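Local coordinates for Vpx protein (Simian immunodeficiency virus, PDB 4Z8L) that probably loads the host restriction factor SAMHD1 onto DCAF1, substrate receptor of a cullin-4 ubiquitin ligase, for degradation, within a small helical fold that binds zinc, at residues E34-F39 with M78-M82. Sequence-based numbering, arbitrary orientation.
Sequences EARLHF and MYTHM. With ZN (zinc ion), chain G.
Ala35 and Met78 bring the two backbones closest, with CA atoms 7.0 Å apart; three residues on in each segment, His38 and His81 face each other with CA atoms 8.0 Å apart. Segment 34-39 leaves helix 21-35 and continues as loop or turn, where Leu37 N and His38 N bond back to Glu34 O and Ala35 O; segment 78-82 is a regular part of helix 63-84. Both histidines point across the gap and grip one zinc ion, His38 through ND1 at 2.0 Å and His81 through NE2 at 2.1 Å. His81 reaches it with CG anti to the backbone N (chi1 177°), whereas CG of His38 lies beside the backbone N, anti to the carbonyl carbon. The ring planes meet obliquely, at 53°, and His38 O lies over a face of His81. Phe39 turns an edge toward the face of His81, completing an aromatic cluster. Met82 SD rests over one face of His38, 4.2 Å from the ring centroid, while Leu37 CB backs the opposite face. In the His38 ring plane, Glu34 OE2 stands at the edge, where its negative charge may polarise the imidazole. Met78, bent at chi2 and chi3, brings CE to 3.7 Å from Glu34 CG and near His38 CD2, and packs SD against Ala35. Cys86, a zinc ligand seen for this protein but not bound in this chain, touches both histidines from the C-terminal tail. Histidines from the first helix's exit and the last helix, the two ligands modelled here, characterise the zinc site joining these parts of the Vpr/Vpx three-helix fold.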
loop_
_atom_site.group_PDB
_atom_site.type_symbol
_atom_site.label_atom_id
_atom_site.label_comp_id
_atom_site.label_asym_id
_atom_site.label_seq_id
_atom_site.Cartn_x
_atom_site.Cartn_y
_atom_site.Cartn_z
ATOM N N GLU B 34 15.016 3.722 -0.605
ATOM C CA GLU B 34 14.149 3.462 0.538
ATOM C C GLU B 34 13.946 1.967 0.784
ATOM O O GLU B 34 13.864 1.529 1.935
ATOM C CB GLU B 34 12.795 4.147 0.348
ATOM C CG GLU B 34 11.811 3.895 1.481
ATOM C CD GLU B 34 11.833 4.984 2.537
ATOM O OE1 GLU B 34 12.288 6.107 2.231
ATOM O OE2 GLU B 34 11.394 4.714 3.676
ATOM N N ALA B 35 13.879 1.184 -0.286
ATOM C CA ALA B 35 13.667 -0.253 -0.153
ATOM C C ALA B 35 14.881 -0.976 0.410
ATOM O O ALA B 35 14.751 -2.074 0.951
ATOM C CB ALA B 35 13.289 -0.854 -1.482
ATOM N N ARG B 36 16.059 -0.374 0.293
ATOM C CA ARG B 36 17.248 -0.994 0.876
ATOM C C ARG B 36 17.224 -0.945 2.407
ATOM O O ARG B 36 18.067 -1.549 3.071
ATOM C CB ARG B 36 18.527 -0.359 0.330
ATOM C CG ARG B 36 18.895 -0.901 -1.045
ATOM C CD ARG B 36 19.935 -0.047 -1.742
ATOM N NE ARG B 36 20.704 0.745 -0.789
ATOM C CZ ARG B 36 21.901 0.394 -0.331
ATOM N NH1 ARG B 36 22.461 -0.740 -0.734
ATOM N NH2 ARG B 36 22.537 1.171 0.535
ATOM N N LEU B 37 16.261 -0.212 2.959
ATOM C CA LEU B 37 16.103 -0.092 4.406
ATOM C C LEU B 37 15.108 -1.105 4.987
ATOM O O LEU B 37 14.822 -1.059 6.183
ATOM C CB LEU B 37 15.643 1.323 4.787
ATOM C CG LEU B 37 16.638 2.476 4.951
ATOM C CD1 LEU B 37 17.330 2.824 3.651
ATOM C CD2 LEU B 37 15.926 3.698 5.519
ATOM N N HIS B 38 14.578 -2.010 4.163
ATOM C CA HIS B 38 13.432 -2.825 4.591
ATOM C C HIS B 38 13.440 -4.330 4.254
ATOM O O HIS B 38 12.502 -5.049 4.614
ATOM C CB HIS B 38 12.150 -2.199 4.028
ATOM C CG HIS B 38 11.796 -0.879 4.649
ATOM N ND1 HIS B 38 11.537 -0.735 5.995
ATOM C CD2 HIS B 38 11.642 0.353 4.105
ATOM C CE1 HIS B 38 11.248 0.528 6.257
ATOM N NE2 HIS B 38 11.304 1.208 5.127
ATOM N N PHE B 39 14.475 -4.798 3.564
ATOM C CA PHE B 39 14.551 -6.186 3.100
ATOM C C PHE B 39 15.992 -6.744 3.337
ATOM O O PHE B 39 16.953 -5.989 3.375
ATOM C CB PHE B 39 14.136 -6.281 1.625
ATOM C CG PHE B 39 12.730 -5.763 1.340
ATOM C CD1 PHE B 39 11.594 -6.408 1.827
ATOM C CD2 PHE B 39 12.555 -4.609 0.585
ATOM C CE1 PHE B 39 10.311 -5.899 1.562
ATOM C CE2 PHE B 39 11.287 -4.106 0.320
ATOM C CZ PHE B 39 10.166 -4.748 0.806
ATOM N N MET B 78 6.567 -1.974 -1.403
ATOM C CA MET B 78 6.673 -0.977 -0.344
ATOM C C MET B 78 5.317 -0.742 0.307
ATOM O O MET B 78 5.220 -0.630 1.529
ATOM C CB MET B 78 7.233 0.338 -0.889
ATOM C CG MET B 78 8.745 0.339 -1.078
ATOM S SD MET B 78 9.633 0.065 0.469
ATOM C CE MET B 78 9.013 1.422 1.463
ATOM N N TYR B 79 4.276 -0.663 -0.517
ATOM C CA TYR B 79 2.914 -0.562 -0.008
ATOM C C TYR B 79 2.646 -1.707 0.964
ATOM O O TYR B 79 2.241 -1.483 2.111
ATOM C CB TYR B 79 1.903 -0.574 -1.158
ATOM C CG TYR B 79 0.471 -0.804 -0.727
ATOM C CD1 TYR B 79 -0.299 0.231 -0.217
ATOM C CD2 TYR B 79 -0.112 -2.060 -0.839
ATOM C CE1 TYR B 79 -1.609 0.019 0.177
ATOM C CE2 TYR B 79 -1.418 -2.282 -0.448
ATOM C CZ TYR B 79 -2.161 -1.240 0.056
ATOM O OH TYR B 79 -3.462 -1.465 0.442
ATOM N N THR B 80 2.895 -2.929 0.499
ATOM C CA THR B 80 2.673 -4.124 1.307
ATOM C C THR B 80 3.415 -4.070 2.639
ATOM O O THR B 80 2.810 -4.235 3.694
ATOM C CB THR B 80 3.113 -5.393 0.558
ATOM O OG1 THR B 80 2.314 -5.558 -0.621
ATOM C CG2 THR B 80 2.958 -6.616 1.449
ATOM N N HIS B 81 4.724 -3.842 2.581
ATOM C CA HIS B 81 5.566 -3.809 3.773
ATOM C C HIS B 81 5.164 -2.734 4.772
ATOM O O HIS B 81 5.078 -2.996 5.971
ATOM C CB HIS B 81 7.030 -3.607 3.388
ATOM C CG HIS B 81 7.951 -3.501 4.564
ATOM N ND1 HIS B 81 8.208 -4.561 5.406
ATOM C CD2 HIS B 81 8.668 -2.457 5.043
ATOM C CE1 HIS B 81 9.049 -4.176 6.351
ATOM N NE2 HIS B 81 9.345 -2.905 6.152
ATOM N N MET B 82 4.928 -1.521 4.284
ATOM C CA MET B 82 4.592 -0.421 5.178
ATOM C C MET B 82 3.208 -0.616 5.788
ATOM O O MET B 82 2.966 -0.216 6.926
ATOM C CB MET B 82 4.668 0.918 4.444
ATOM C CG MET B 82 6.049 1.246 3.893
ATOM S SD MET B 82 7.389 0.976 5.068
ATOM C CE MET B 82 7.016 2.208 6.308
HETATM ZN ZN ZN G . 10.634 -1.822 7.442
#